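PDB 3GBV: putative LacI-family transcriptional regulator from Bacteroides fragilis, which probably controls transcription in response to a small effector bound between the two lobes of its periplasmic-binding-protein-like domain. Local coordinates for residues L191-F195 / Y217-K223; K7-F11 / F41-N46; I138-R142 / E158-R162. One frame throughout, in Å; residues are numbered along the deposited sequence.

Contact 1 (L191-F195 / Y217-K223)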
ATOM      1  N   LEU A 191      24.678   4.080 -20.225  1.00 38.54           N
ATOM      2  CA  LEU A 191      24.486   5.097 -19.198  1.00 38.17           C
ATOM      3  C   LEU A 191      25.567   6.178 -19.236  1.00 38.31           C
ATOM      4  O   LEU A 191      25.257   7.365 -19.149  1.00 37.48           O
ATOM      5  CB  LEU A 191      24.432   4.465 -17.799  1.00 38.16           C
ATOM      6  CG  LEU A 191      23.144   3.822 -17.250  1.00 39.06           C
ATOM      7  CD1 LEU A 191      21.963   4.752 -17.482  1.00 36.80           C
ATOM      8  CD2 LEU A 191      22.890   2.493 -17.900  1.00 37.80           C
ATOM      9  N   ASP A 192      26.831   5.778 -19.369  1.00 39.74           N
ATOM     10  CA  ASP A 192      27.919   6.759 -19.423  1.00 41.17           C
ATOM     11  C   ASP A 192      27.682   7.779 -20.530  1.00 41.31           C
ATOM     12  O   ASP A 192      27.779   8.983 -20.302  1.00 40.73           O
ATOM     13  CB  ASP A 192      29.278   6.087 -19.651  1.00 41.39           C
ATOM     14  CG  ASP A 192      29.738   5.271 -18.457  1.00 42.87           C
ATOM     15  OD1 ASP A 192      29.500   5.705 -17.311  1.00 41.72           O
ATOM     16  OD2 ASP A 192      30.352   4.202 -18.666  1.00 43.18           O
ATOM     17  N   ASP A 193      27.372   7.299 -21.730  1.00 42.28           N
ATOM     18  CA  ASP A 193      27.130   8.208 -22.840  1.00 44.35           C
ATOM     19  C   ASP A 193      25.945   9.120 -22.548  1.00 44.69           C
ATOM     20  O   ASP A 193      26.026  10.327 -22.755  1.00 45.28           O
ATOM     21  CB  ASP A 193      26.890   7.428 -24.144  1.00 45.02           C
ATOM     22  CG  ASP A 193      28.152   6.720 -24.647  1.00 47.32           C
ATOM     23  OD1 ASP A 193      29.234   7.349 -24.632  1.00 48.64           O
ATOM     24  OD2 ASP A 193      28.070   5.544 -25.066  1.00 47.13           O
ATOM     25  N   PHE A 194      24.852   8.548 -22.043  1.00 45.16           N
ATOM     26  CA  PHE A 194      23.662   9.338 -21.736  1.00 44.37           C
ATOM     27  C   PHE A 194      23.934  10.448 -20.729  1.00 43.63           C
ATOM     28  O   PHE A 194      23.620  11.609 -20.979  1.00 44.03           O
ATOM     29  CB  PHE A 194      22.536   8.442 -21.194  1.00 42.85           C
ATOM     30  CG  PHE A 194      21.335   9.215 -20.712  1.00 40.88           C
ATOM     31  CD1 PHE A 194      20.411   9.722 -21.618  1.00 40.50           C
ATOM     32  CD2 PHE A 194      21.166   9.494 -19.356  1.00 39.09           C
ATOM     33  CE1 PHE A 194      19.339  10.503 -21.184  1.00 40.79           C
ATOM     34  CE2 PHE A 194      20.098  10.274 -18.911  1.00 39.66           C
ATOM     35  CZ  PHE A 194      19.183  10.781 -19.826  1.00 39.76           C
ATOM     36  N   PHE A 195      24.508  10.092 -19.588  1.00 44.26           N
ATOM     37  CA  PHE A 195      24.782  11.086 -18.561  1.00 45.51           C
ATOM     38  C   PHE A 195      25.849  12.074 -19.000  1.00 47.26           C
ATOM     39  O   PHE A 195      25.938  13.182 -18.468  1.00 47.41           O
ATOM     40  CB  PHE A 195      25.179  10.396 -17.260  1.00 44.35           C
ATOM     41  CG  PHE A 195      24.011   9.843 -16.499  1.00 43.21           C
ATOM     42  CD1 PHE A 195      23.972   8.505 -16.128  1.00 43.18           C
ATOM     43  CD2 PHE A 195      22.941  10.667 -16.155  1.00 44.00           C
ATOM     44  CE1 PHE A 195      22.880   7.991 -15.426  1.00 42.96           C
ATOM     45  CE2 PHE A 195      21.844  10.162 -15.452  1.00 43.35           C
ATOM     46  CZ  PHE A 195      21.816   8.822 -15.087  1.00 42.38           C
ATOM     47  N   TYR A 217      23.978   1.260 -10.920  1.00 31.06           N
ATOM     48  CA  TYR A 217      24.925   1.987 -11.758  1.00 32.58           C
ATOM     49  C   TYR A 217      25.316   3.270 -11.027  1.00 33.77           C
ATOM     50  O   TYR A 217      26.498   3.608 -10.935  1.00 32.01           O
ATOM     51  CB  TYR A 217      24.305   2.352 -13.106  1.00 31.55           C
ATOM     52  CG  TYR A 217      25.114   3.376 -13.870  1.00 34.40           C
ATOM     53  CD1 TYR A 217      26.266   3.008 -14.575  1.00 37.33           C
ATOM     54  CD2 TYR A 217      24.745   4.720 -13.869  1.00 34.70           C
ATOM     55  CE1 TYR A 217      27.032   3.960 -15.257  1.00 36.95           C
ATOM     56  CE2 TYR A 217      25.501   5.675 -14.543  1.00 36.90           C
ATOM     57  CZ  TYR A 217      26.642   5.287 -15.234  1.00 36.92           C
ATOM     58  OH  TYR A 217      27.393   6.229 -15.893  1.00 36.90           O
ATOM     59  N   LEU A 218      24.308   3.974 -10.512  1.00 33.86           N
ATOM     60  CA  LEU A 218      24.512   5.224  -9.785  1.00 35.13           C
ATOM     61  C   LEU A 218      25.290   5.002  -8.488  1.00 36.69           C
ATOM     62  O   LEU A 218      26.046   5.872  -8.053  1.00 35.89           O
ATOM     63  CB  LEU A 218      23.161   5.876  -9.455  1.00 32.83           C
ATOM     64  CG  LEU A 218      22.291   6.401 -10.606  1.00 32.14           C
ATOM     65  CD1 LEU A 218      20.939   6.853 -10.057  1.00 31.94           C
ATOM     66  CD2 LEU A 218      22.993   7.548 -11.311  1.00 29.86           C
ATOM     67  N   GLN A 219      25.100   3.835  -7.882  1.00 37.80           N
ATOM     68  CA  GLN A 219      25.763   3.494  -6.635  1.00 39.96           C
ATOM     69  C   GLN A 219      27.244   3.264  -6.871  1.00 41.16           C
ATOM     70  O   GLN A 219      28.086   3.785  -6.141  1.00 40.81           O
ATOM     71  CB  GLN A 219      25.145   2.228  -6.045  1.00 41.27           C
ATOM     72  CG  GLN A 219      25.610   1.885  -4.637  1.00 45.52           C
ATOM     73  CD  GLN A 219      25.016   2.802  -3.577  1.00 48.89           C
ATOM     74  OE1 GLN A 219      25.282   2.639  -2.385  1.00 51.65           O
ATOM     75  NE2 GLN A 219      24.207   3.769  -4.004  1.00 49.82           N
ATOM     76  N   GLN A 220      27.555   2.487  -7.903  1.00 42.53           N
ATOM     77  CA  GLN A 220      28.938   2.166  -8.231  1.00 44.29           C
ATOM     78  C   GLN A 220      29.687   3.382  -8.776  1.00 43.66           C
ATOM     79  O   GLN A 220      30.912   3.397  -8.821  1.00 43.82           O
ATOM     80  CB  GLN A 220      28.988   1.026  -9.250  1.00 46.61           C
ATOM     81  CG  GLN A 220      30.205   0.125  -9.089  1.00 51.94           C
ATOM     82  CD  GLN A 220      30.778  -0.355 -10.414  1.00 54.89           C
ATOM     83  OE1 GLN A 220      30.126  -1.090 -11.164  1.00 56.52           O
ATOM     84  NE2 GLN A 220      32.006   0.065 -10.708  1.00 55.08           N
ATOM     85  N   ARG A 221      28.950   4.396  -9.203  1.00 43.44           N
ATOM     86  CA  ARG A 221      29.573   5.604  -9.723  1.00 43.53           C
ATOM     87  C   ARG A 221      29.408   6.705  -8.690  1.00 42.37           C
ATOM     88  O   ARG A 221      29.680   7.870  -8.960  1.00 42.33           O
ATOM     89  CB  ARG A 221      28.912   6.030 -11.037  1.00 45.33           C
ATOM     90  CG  ARG A 221      29.136   5.081 -12.202  1.00 50.80           C
ATOM     91  CD  ARG A 221      30.393   5.417 -12.985  1.00 53.32           C
ATOM     92  NE  ARG A 221      30.558   4.538 -14.144  1.00 57.34           N
ATOM     93  CZ  ARG A 221      31.494   4.698 -15.079  1.00 59.45           C
ATOM     94  NH1 ARG A 221      32.354   5.709 -14.998  1.00 60.44           N
ATOM     95  NH2 ARG A 221      31.578   3.845 -16.094  1.00 58.22           N
ATOM     96  N   ARG A 222      28.960   6.319  -7.501  1.00 42.05           N
ATOM     97  CA  ARG A 222      28.734   7.257  -6.409  1.00 41.98           C
ATOM     98  C   ARG A 222      28.118   8.564  -6.885  1.00 42.97           C
ATOM     99  O   ARG A 222      28.451   9.641  -6.394  1.00 44.43           O
ATOM    100  CB  ARG A 222      30.037   7.518  -5.646  1.00 41.51           C
ATOM    101  CG  ARG A 222      30.580   6.261  -4.962  1.00 40.39           C
ATOM    102  CD  ARG A 222      31.909   6.501  -4.275  1.00 40.95           C
ATOM    103  NE  ARG A 222      32.751   5.310  -4.327  1.00 42.05           N
ATOM    104  CZ  ARG A 222      32.760   4.345  -3.415  1.00 42.60           C
ATOM    105  NH1 ARG A 222      31.973   4.414  -2.349  1.00 43.96           N
ATOM    106  NH2 ARG A 222      33.554   3.299  -3.581  1.00 43.28           N
ATOM    107  N   LYS A 223      27.221   8.454  -7.858  1.00 42.97           N
ATOM    108  CA  LYS A 223      26.510   9.603  -8.389  1.00 43.52           C
ATOM    109  C   LYS A 223      25.287   9.733  -7.480  1.00 43.49           C
ATOM    110  O   LYS A 223      24.502   8.797  -7.360  1.00 43.37           O
ATOM    111  CB  LYS A 223      26.078   9.330  -9.832  1.00 43.90           C
ATOM    112  CG  LYS A 223      25.207  10.407 -10.464  1.00 46.34           C
ATOM    113  CD  LYS A 223      25.938  11.741 -10.571  1.00 49.41           C
ATOM    114  CE  LYS A 223      25.244  12.663 -11.564  1.00 49.87           C
ATOM    115  NZ  LYS A 223      25.164  12.022 -12.912  1.00 49.49           N
TER
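Y217 lays its ring against helix 187-197, with L191 CB over the centre of one face, 3.5 Å from the ring centroid in a CH-pi contact. CG of the tyrosine is anti to the backbone N (chi1 166°), which carries the ring across to the other helix, while R221 CG lies over the rim of the opposite face. At the rim Y217 OH donates to D192 OD1 at 2.6 Å, reaching the oxygen from above the carboxylate plane. F195 meets the same ring rim to rim, the planes only 8° apart and F195 CD1 3.6 Å from Y217 CE2. A tyrosine suits this border because its ring faces are apolar and its hydroxyl is polar. L218 then adds CD2, 4.1 Å from F195 CE1. R221 bends at chi2 and forms a salt bridge from NH2 to D192 OD2 (2.9 Å), so one carboxylate serves both hydroxyl and arginine. The helix ends in a Schellman motif with R222 at positive phi, after which K223 swings back and sets NZ over the face of F195, 4.5 Å from the centroid, a cation-pi contact. Inward, L191 packs on L177 and L179 of strand 173-180 and on F141 of strand 137-144, while F195 meets F226 edge-to-face.

Contact 2 (K7-F11 / F41-N46)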
ATOM      1  N   LYS A   7      -7.631 -39.425 -10.738  1.00 56.33           N
ATOM      2  CA  LYS A   7      -7.121 -38.297 -11.567  1.00 56.52           C
ATOM      3  C   LYS A   7      -6.905 -37.060 -10.687  1.00 55.73           C
ATOM      4  O   LYS A   7      -6.884 -37.166  -9.458  1.00 55.39           O
ATOM      5  CB  LYS A   7      -8.117 -37.986 -12.694  1.00 57.64           C
ATOM      6  CG  LYS A   7      -7.554 -37.083 -13.788  1.00 59.19           C
ATOM      7  CD  LYS A   7      -6.325 -37.712 -14.441  1.00 59.93           C
ATOM      8  CE  LYS A   7      -5.634 -36.745 -15.398  1.00 60.39           C
ATOM      9  NZ  LYS A   7      -6.531 -36.284 -16.497  1.00 60.95           N
ATOM     10  N   LYS A   8      -6.731 -35.895 -11.309  1.00 53.82           N
ATOM     11  CA  LYS A   8      -6.516 -34.663 -10.554  1.00 51.81           C
ATOM     12  C   LYS A   8      -6.751 -33.417 -11.402  1.00 50.19           C
ATOM     13  O   LYS A   8      -6.974 -33.500 -12.611  1.00 50.11           O
ATOM     14  CB  LYS A   8      -5.089 -34.621  -9.992  1.00 52.06           C
ATOM     15  CG  LYS A   8      -3.995 -34.579 -11.056  1.00 54.46           C
ATOM     16  CD  LYS A   8      -2.621 -34.329 -10.433  1.00 56.66           C
ATOM     17  CE  LYS A   8      -1.517 -34.155 -11.483  1.00 56.41           C
ATOM     18  NZ  LYS A   8      -1.130 -35.427 -12.164  1.00 58.20           N
ATOM     19  N   TYR A   9      -6.710 -32.260 -10.751  1.00 47.70           N
ATOM     20  CA  TYR A   9      -6.880 -30.989 -11.441  1.00 45.04           C
ATOM     21  C   TYR A   9      -5.485 -30.449 -11.715  1.00 43.19           C
ATOM     22  O   TYR A   9      -4.646 -30.390 -10.813  1.00 41.98           O
ATOM     23  CB  TYR A   9      -7.659 -29.999 -10.574  1.00 45.64           C
ATOM     24  CG  TYR A   9      -9.155 -30.193 -10.616  1.00 44.44           C
ATOM     25  CD1 TYR A   9      -9.882 -29.927 -11.778  1.00 44.13           C
ATOM     26  CD2 TYR A   9      -9.844 -30.642  -9.493  1.00 45.10           C
ATOM     27  CE1 TYR A   9     -11.271 -30.107 -11.816  1.00 46.04           C
ATOM     28  CE2 TYR A   9     -11.224 -30.827  -9.517  1.00 45.97           C
ATOM     29  CZ  TYR A   9     -11.933 -30.560 -10.676  1.00 47.27           C
ATOM     30  OH  TYR A   9     -13.301 -30.753 -10.688  1.00 49.83           O
ATOM     31  N   THR A  10      -5.242 -30.065 -12.963  1.00 40.78           N
ATOM     32  CA  THR A  10      -3.938 -29.547 -13.355  1.00 40.45           C
ATOM     33  C   THR A  10      -4.037 -28.162 -13.983  1.00 36.25           C
ATOM     34  O   THR A  10      -4.707 -27.980 -14.997  1.00 33.72           O
ATOM     35  CB  THR A  10      -3.251 -30.511 -14.352  1.00 43.39           C
ATOM     36  OG1 THR A  10      -3.197 -31.825 -13.778  1.00 46.51           O
ATOM     37  CG2 THR A  10      -1.831 -30.050 -14.655  1.00 45.94           C
ATOM     38  N   PHE A  11      -3.375 -27.188 -13.365  1.00 33.51           N
ATOM     39  CA  PHE A  11      -3.382 -25.820 -13.870  1.00 32.42           C
ATOM     40  C   PHE A  11      -2.003 -25.494 -14.405  1.00 31.21           C
ATOM     41  O   PHE A  11      -1.031 -25.461 -13.652  1.00 29.09           O
ATOM     42  CB  PHE A  11      -3.739 -24.826 -12.761  1.00 32.99           C
ATOM     43  CG  PHE A  11      -5.053 -25.104 -12.085  1.00 33.55           C
ATOM     44  CD1 PHE A  11      -6.200 -25.372 -12.832  1.00 32.45           C
ATOM     45  CD2 PHE A  11      -5.149 -25.067 -10.697  1.00 32.40           C
ATOM     46  CE1 PHE A  11      -7.423 -25.595 -12.204  1.00 32.39           C
ATOM     47  CE2 PHE A  11      -6.363 -25.288 -10.059  1.00 34.39           C
ATOM     48  CZ  PHE A  11      -7.507 -25.553 -10.815  1.00 33.11           C
ATOM     49  N   PHE A  41      -8.834 -30.240  -2.609  1.00 52.80           N
ATOM     50  CA  PHE A  41      -9.413 -30.555  -3.908  1.00 52.54           C
ATOM     51  C   PHE A  41      -8.384 -31.156  -4.838  1.00 53.35           C
ATOM     52  O   PHE A  41      -8.617 -31.292  -6.037  1.00 54.93           O
ATOM     53  CB  PHE A  41     -10.007 -29.289  -4.502  1.00 51.86           C
ATOM     54  CG  PHE A  41     -10.928 -28.586  -3.562  1.00 52.71           C
ATOM     55  CD1 PHE A  41     -12.109 -29.196  -3.144  1.00 52.84           C
ATOM     56  CD2 PHE A  41     -10.582 -27.355  -3.022  1.00 53.12           C
ATOM     57  CE1 PHE A  41     -12.928 -28.591  -2.194  1.00 53.07           C
ATOM     58  CE2 PHE A  41     -11.394 -26.742  -2.071  1.00 53.78           C
ATOM     59  CZ  PHE A  41     -12.569 -27.366  -1.655  1.00 53.10           C
ATOM     60  N   ASN A  42      -7.239 -31.509  -4.268  1.00 53.56           N
ATOM     61  CA  ASN A  42      -6.154 -32.125  -5.014  1.00 54.00           C
ATOM     62  C   ASN A  42      -5.922 -31.479  -6.374  1.00 51.90           C
ATOM     63  O   ASN A  42      -6.368 -31.994  -7.404  1.00 49.89           O
ATOM     64  CB  ASN A  42      -6.439 -33.618  -5.180  1.00 56.86           C
ATOM     65  CG  ASN A  42      -6.698 -34.309  -3.846  1.00 60.29           C
ATOM     66  OD1 ASN A  42      -5.843 -34.308  -2.951  1.00 61.37           O
ATOM     67  ND2 ASN A  42      -7.886 -34.898  -3.704  1.00 61.21           N
ATOM     68  N   ILE A  43      -5.225 -30.345  -6.357  1.00 49.79           N
ATOM     69  CA  ILE A  43      -4.896 -29.605  -7.569  1.00 47.69           C
ATOM     70  C   ILE A  43      -3.383 -29.499  -7.670  1.00 46.92           C
ATOM     71  O   ILE A  43      -2.688 -29.532  -6.655  1.00 47.62           O
ATOM     72  CB  ILE A  43      -5.459 -28.168  -7.535  1.00 46.60           C
ATOM     73  CG1 ILE A  43      -4.889 -27.419  -6.329  1.00 45.87           C
ATOM     74  CG2 ILE A  43      -6.975 -28.201  -7.480  1.00 47.18           C
ATOM     75  CD1 ILE A  43      -5.203 -25.946  -6.313  1.00 45.71           C
ATOM     76  N   SER A  44      -2.871 -29.375  -8.889  1.00 45.12           N
ATOM     77  CA  SER A  44      -1.435 -29.239  -9.082  1.00 43.62           C
ATOM     78  C   SER A  44      -1.143 -28.170 -10.124  1.00 42.83           C
ATOM     79  O   SER A  44      -1.742 -28.135 -11.203  1.00 41.94           O
ATOM     80  CB  SER A  44      -0.805 -30.575  -9.498  1.00 44.23           C
ATOM     81  OG  SER A  44      -1.316 -31.048 -10.729  1.00 45.51           O
ATOM     82  N   ALA A  45      -0.222 -27.283  -9.780  1.00 41.95           N
ATOM     83  CA  ALA A  45       0.162 -26.208 -10.668  1.00 42.34           C
ATOM     84  C   ALA A  45       1.432 -26.612 -11.390  1.00 42.60           C
ATOM     85  O   ALA A  45       2.475 -26.811 -10.760  1.00 42.44           O
ATOM     86  CB  ALA A  45       0.400 -24.945  -9.875  1.00 41.83           C
ATOM     87  N   ASN A  46       1.335 -26.746 -12.708  1.00 41.58           N
ATOM     88  CA  ASN A  46       2.490 -27.115 -13.505  1.00 41.51           C
ATOM     89  C   ASN A  46       3.104 -25.869 -14.132  1.00 40.43           C
ATOM     90  O   ASN A  46       2.625 -25.348 -15.145  1.00 40.15           O
ATOM     91  CB  ASN A  46       2.102 -28.123 -14.586  1.00 43.75           C
ATOM     92  CG  ASN A  46       3.265 -28.473 -15.484  1.00 46.46           C
ATOM     93  OD1 ASN A  46       4.399 -28.598 -15.021  1.00 48.72           O
ATOM     94  ND2 ASN A  46       2.994 -28.642 -16.774  1.00 47.43           N
TER
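Parallel strand pairing joins Y9-F11 to I43-A45 at the edge of one sheet, the two strands being the outer elements of the beta-alpha-beta unit strand 9-16, helix 23-37, strand 43-50. The pairing is staggered, as parallel strands require: S44 bonds to both neighbours of T10, giving its N to Y9 O (2.8 Å) and taking F11 N on its O (2.9 Å). N46 N continues the ladder to F11 O at 2.9 Å, whereas Y9 N to N42 O, at 3.4 Å, is a weak start. On one face I43 packs against two aromatics: its CG2 lies 3.6 Å from Y9 CB, and its CB 3.9 Å from F11 CE2. A beta-branched residue suits a strand, and here the branch itself makes the contact. The other face is more polar. S44 OG stands between its own backbone N and carbonyl carbon (chi1 62°), where it gives a weak bond to Y9 O and meets K8 CE at 3.2 Å. Two helices cover the buried face: F11 and I43 pack on C266 of helix 254-270, and small A45 fits against I31 and V35 of helix 23-37. Across strand 9-16 from this pairing, T10 is hydrogen-bonded to D71, just before strand 72-75.

Contact 3 (I138-R142 / E158-R162)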
ATOM      1  N   ILE A 138      13.366  15.081 -17.970  1.00 36.56           N
ATOM      2  CA  ILE A 138      13.337  13.861 -17.176  1.00 34.71           C
ATOM      3  C   ILE A 138      13.575  12.763 -18.193  1.00 33.51           C
ATOM      4  O   ILE A 138      13.487  13.002 -19.405  1.00 33.29           O
ATOM      5  CB  ILE A 138      11.976  13.664 -16.449  1.00 35.27           C
ATOM      6  CG1 ILE A 138      10.813  13.650 -17.448  1.00 34.99           C
ATOM      7  CG2 ILE A 138      11.771  14.778 -15.437  1.00 34.88           C
ATOM      8  CD1 ILE A 138      10.532  12.289 -18.070  1.00 33.82           C
ATOM      9  N   VAL A 139      13.897  11.565 -17.734  1.00 31.65           N
ATOM     10  CA  VAL A 139      14.149  10.495 -18.679  1.00 30.47           C
ATOM     11  C   VAL A 139      13.489   9.185 -18.307  1.00 29.92           C
ATOM     12  O   VAL A 139      13.399   8.827 -17.135  1.00 30.43           O
ATOM     13  CB  VAL A 139      15.665  10.256 -18.853  1.00 29.53           C
ATOM     14  CG1 VAL A 139      16.295   9.920 -17.509  1.00 29.53           C
ATOM     15  CG2 VAL A 139      15.908   9.139 -19.864  1.00 28.66           C
ATOM     16  N   ILE A 140      13.015   8.487 -19.329  1.00 29.76           N
ATOM     17  CA  ILE A 140      12.399   7.183 -19.166  1.00 29.24           C
ATOM     18  C   ILE A 140      13.482   6.169 -19.513  1.00 29.97           C
ATOM     19  O   ILE A 140      14.117   6.279 -20.563  1.00 29.26           O
ATOM     20  CB  ILE A 140      11.240   6.965 -20.156  1.00 29.05           C
ATOM     21  CG1 ILE A 140      10.108   7.953 -19.875  1.00 26.94           C
ATOM     22  CG2 ILE A 140      10.764   5.518 -20.067  1.00 27.58           C
ATOM     23  CD1 ILE A 140       9.037   7.955 -20.927  1.00 29.10           C
ATOM     24  N   PHE A 141      13.693   5.192 -18.636  1.00 29.78           N
ATOM     25  CA  PHE A 141      14.683   4.151 -18.867  1.00 30.62           C
ATOM     26  C   PHE A 141      13.976   2.873 -19.310  1.00 31.77           C
ATOM     27  O   PHE A 141      13.009   2.430 -18.672  1.00 31.73           O
ATOM     28  CB  PHE A 141      15.466   3.859 -17.586  1.00 30.31           C
ATOM     29  CG  PHE A 141      16.376   4.972 -17.158  1.00 32.51           C
ATOM     30  CD1 PHE A 141      17.594   5.184 -17.808  1.00 33.56           C
ATOM     31  CD2 PHE A 141      16.018   5.812 -16.108  1.00 32.32           C
ATOM     32  CE1 PHE A 141      18.445   6.222 -17.416  1.00 32.07           C
ATOM     33  CE2 PHE A 141      16.859   6.851 -15.707  1.00 30.85           C
ATOM     34  CZ  PHE A 141      18.074   7.057 -16.362  1.00 31.77           C
ATOM     35  N   ARG A 142      14.458   2.283 -20.400  1.00 30.57           N
ATOM     36  CA  ARG A 142      13.887   1.045 -20.906  1.00 33.00           C
ATOM     37  C   ARG A 142      14.986   0.044 -21.154  1.00 33.72           C
ATOM     38  O   ARG A 142      16.171   0.384 -21.170  1.00 32.64           O
ATOM     39  CB  ARG A 142      13.167   1.238 -22.242  1.00 32.77           C
ATOM     40  CG  ARG A 142      12.055   2.247 -22.274  1.00 34.79           C
ATOM     41  CD  ARG A 142      11.237   2.037 -23.541  1.00 36.60           C
ATOM     42  NE  ARG A 142      10.403   3.187 -23.857  1.00 36.70           N
ATOM     43  CZ  ARG A 142      10.796   4.195 -24.625  1.00 39.63           C
ATOM     44  NH1 ARG A 142      12.009   4.188 -25.163  1.00 38.62           N
ATOM     45  NH2 ARG A 142       9.984   5.222 -24.843  1.00 41.30           N
ATOM     46  N   GLU A 158       3.449   3.744 -19.949  1.00 26.17           N
ATOM     47  CA  GLU A 158       4.139   4.867 -20.557  1.00 28.94           C
ATOM     48  C   GLU A 158       3.154   5.863 -21.164  1.00 27.45           C
ATOM     49  O   GLU A 158       3.356   7.074 -21.096  1.00 25.51           O
ATOM     50  CB  GLU A 158       5.117   4.363 -21.625  1.00 30.12           C
ATOM     51  CG  GLU A 158       6.213   5.354 -21.914  1.00 37.44           C
ATOM     52  CD  GLU A 158       7.233   4.830 -22.898  1.00 40.19           C
ATOM     53  OE1 GLU A 158       7.844   3.770 -22.632  1.00 40.66           O
ATOM     54  OE2 GLU A 158       7.426   5.490 -23.940  1.00 42.47           O
ATOM     55  N   ILE A 159       2.081   5.349 -21.751  1.00 27.03           N
ATOM     56  CA  ILE A 159       1.061   6.205 -22.346  1.00 28.53           C
ATOM     57  C   ILE A 159       0.349   7.049 -21.280  1.00 28.51           C
ATOM     58  O   ILE A 159       0.049   8.227 -21.501  1.00 27.26           O
ATOM     59  CB  ILE A 159       0.017   5.359 -23.125  1.00 28.70           C
ATOM     60  CG1 ILE A 159       0.666   4.775 -24.384  1.00 30.46           C
ATOM     61  CG2 ILE A 159      -1.177   6.213 -23.517  1.00 27.07           C
ATOM     62  CD1 ILE A 159      -0.238   3.821 -25.148  1.00 29.82           C
ATOM     63  N   GLY A 160       0.076   6.447 -20.128  1.00 27.06           N
ATOM     64  CA  GLY A 160      -0.590   7.179 -19.065  1.00 28.14           C
ATOM     65  C   GLY A 160       0.356   8.213 -18.487  1.00 27.84           C
ATOM     66  O   GLY A 160      -0.049   9.295 -18.046  1.00 25.60           O
ATOM     67  N   PHE A 161       1.635   7.863 -18.492  1.00 26.39           N
ATOM     68  CA  PHE A 161       2.676   8.742 -17.987  1.00 26.37           C
ATOM     69  C   PHE A 161       2.744  10.010 -18.853  1.00 26.68           C
ATOM     70  O   PHE A 161       2.724  11.135 -18.348  1.00 24.53           O
ATOM     71  CB  PHE A 161       4.014   8.008 -18.033  1.00 24.07           C
ATOM     72  CG  PHE A 161       5.175   8.834 -17.566  1.00 24.88           C
ATOM     73  CD1 PHE A 161       5.471   8.930 -16.211  1.00 24.89           C
ATOM     74  CD2 PHE A 161       5.972   9.521 -18.473  1.00 23.36           C
ATOM     75  CE1 PHE A 161       6.540   9.692 -15.757  1.00 24.29           C
ATOM     76  CE2 PHE A 161       7.053  10.292 -18.027  1.00 25.31           C
ATOM     77  CZ  PHE A 161       7.333  10.373 -16.665  1.00 24.57           C
ATOM     78  N   ARG A 162       2.814   9.816 -20.166  1.00 26.63           N
ATOM     79  CA  ARG A 162       2.898  10.938 -21.084  1.00 28.77           C
ATOM     80  C   ARG A 162       1.639  11.799 -21.045  1.00 29.49           C
ATOM     81  O   ARG A 162       1.708  13.012 -21.252  1.00 27.27           O
ATOM     82  CB  ARG A 162       3.155  10.436 -22.508  1.00 29.97           C
ATOM     83  CG  ARG A 162       4.508   9.735 -22.706  1.00 29.04           C
ATOM     84  CD  ARG A 162       4.609   9.109 -24.101  1.00 31.56           C
ATOM     85  NE  ARG A 162       5.822   8.305 -24.275  1.00 33.62           N
ATOM     86  CZ  ARG A 162       7.056   8.791 -24.409  1.00 33.42           C
ATOM     87  NH1 ARG A 162       7.284  10.099 -24.402  1.00 33.32           N
ATOM     88  NH2 ARG A 162       8.075   7.958 -24.526  1.00 32.90           N
TER
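R142, E158 and R162 form a salt-bridge network between the first strand and the helix of a beta-alpha-beta unit, strand 137-144, helix 152-168 and strand 173-180. The short segments run almost exactly antiparallel, at 177°, with the helix packed on the sheet. Charge pairing comes first. R142 grips E158 side-on, NE to OE1 (2.9 Å) and NH2 to OE2 (2.7 Å), both oxygens being met on their syn sides and both lying close to the guanidinium plane. Arginine suits this place because two parallel N-H groups match two carboxylate oxygens. E158 extends toward the strand with CG anti to its backbone N (chi1 -158°). One helical turn on, R162 NH2 reaches E158 OE2 on its anti side at 2.6 Å. R142 NH2 and R162 NH2 stand 3.4 Å apart, a closeness probably offset by E158 and by E176 of strand 173-180, which forms salt bridges with both; N178 takes R142 NH1. Such flanking charges would be expected to keep the buried E158 ionised. Apolar packing fills the rest. I138 CD1 comes to the edge of the F161 ring, 4.0 Å from CZ, and F161 also touches A125 and L128 of helix 117-131. I140 bridges the two zones: its CD1 touches F161 CE2 and the aliphatic CG of E158, and sits over one face of the R162 guanidinium, 3.7 Å from NH2.

Along the chain, contact 2 closes before contact 3 opens, and contact 3 before contact 1. Contact 2 belongs to the lobe built on the parallel sheet; contacts 1 and 3 lie in the other lobe, around the mixed sheet. Centre to centre, contact 2 is about 48 Å from contact 1 and 41 Å from contact 3, on the opposite side of the chain's centre. Contacts 1 and 3 have centres about 20 Å apart and touch, F194 of helix 187-197 packing on V139 of strand 137-144. Strand 137-144 therefore faces helix 152-168 on one side and helix 187-197 on the other. Such alpha/beta layering in two lobes is the periplasmic-binding-protein architecture of LacI-family regulators.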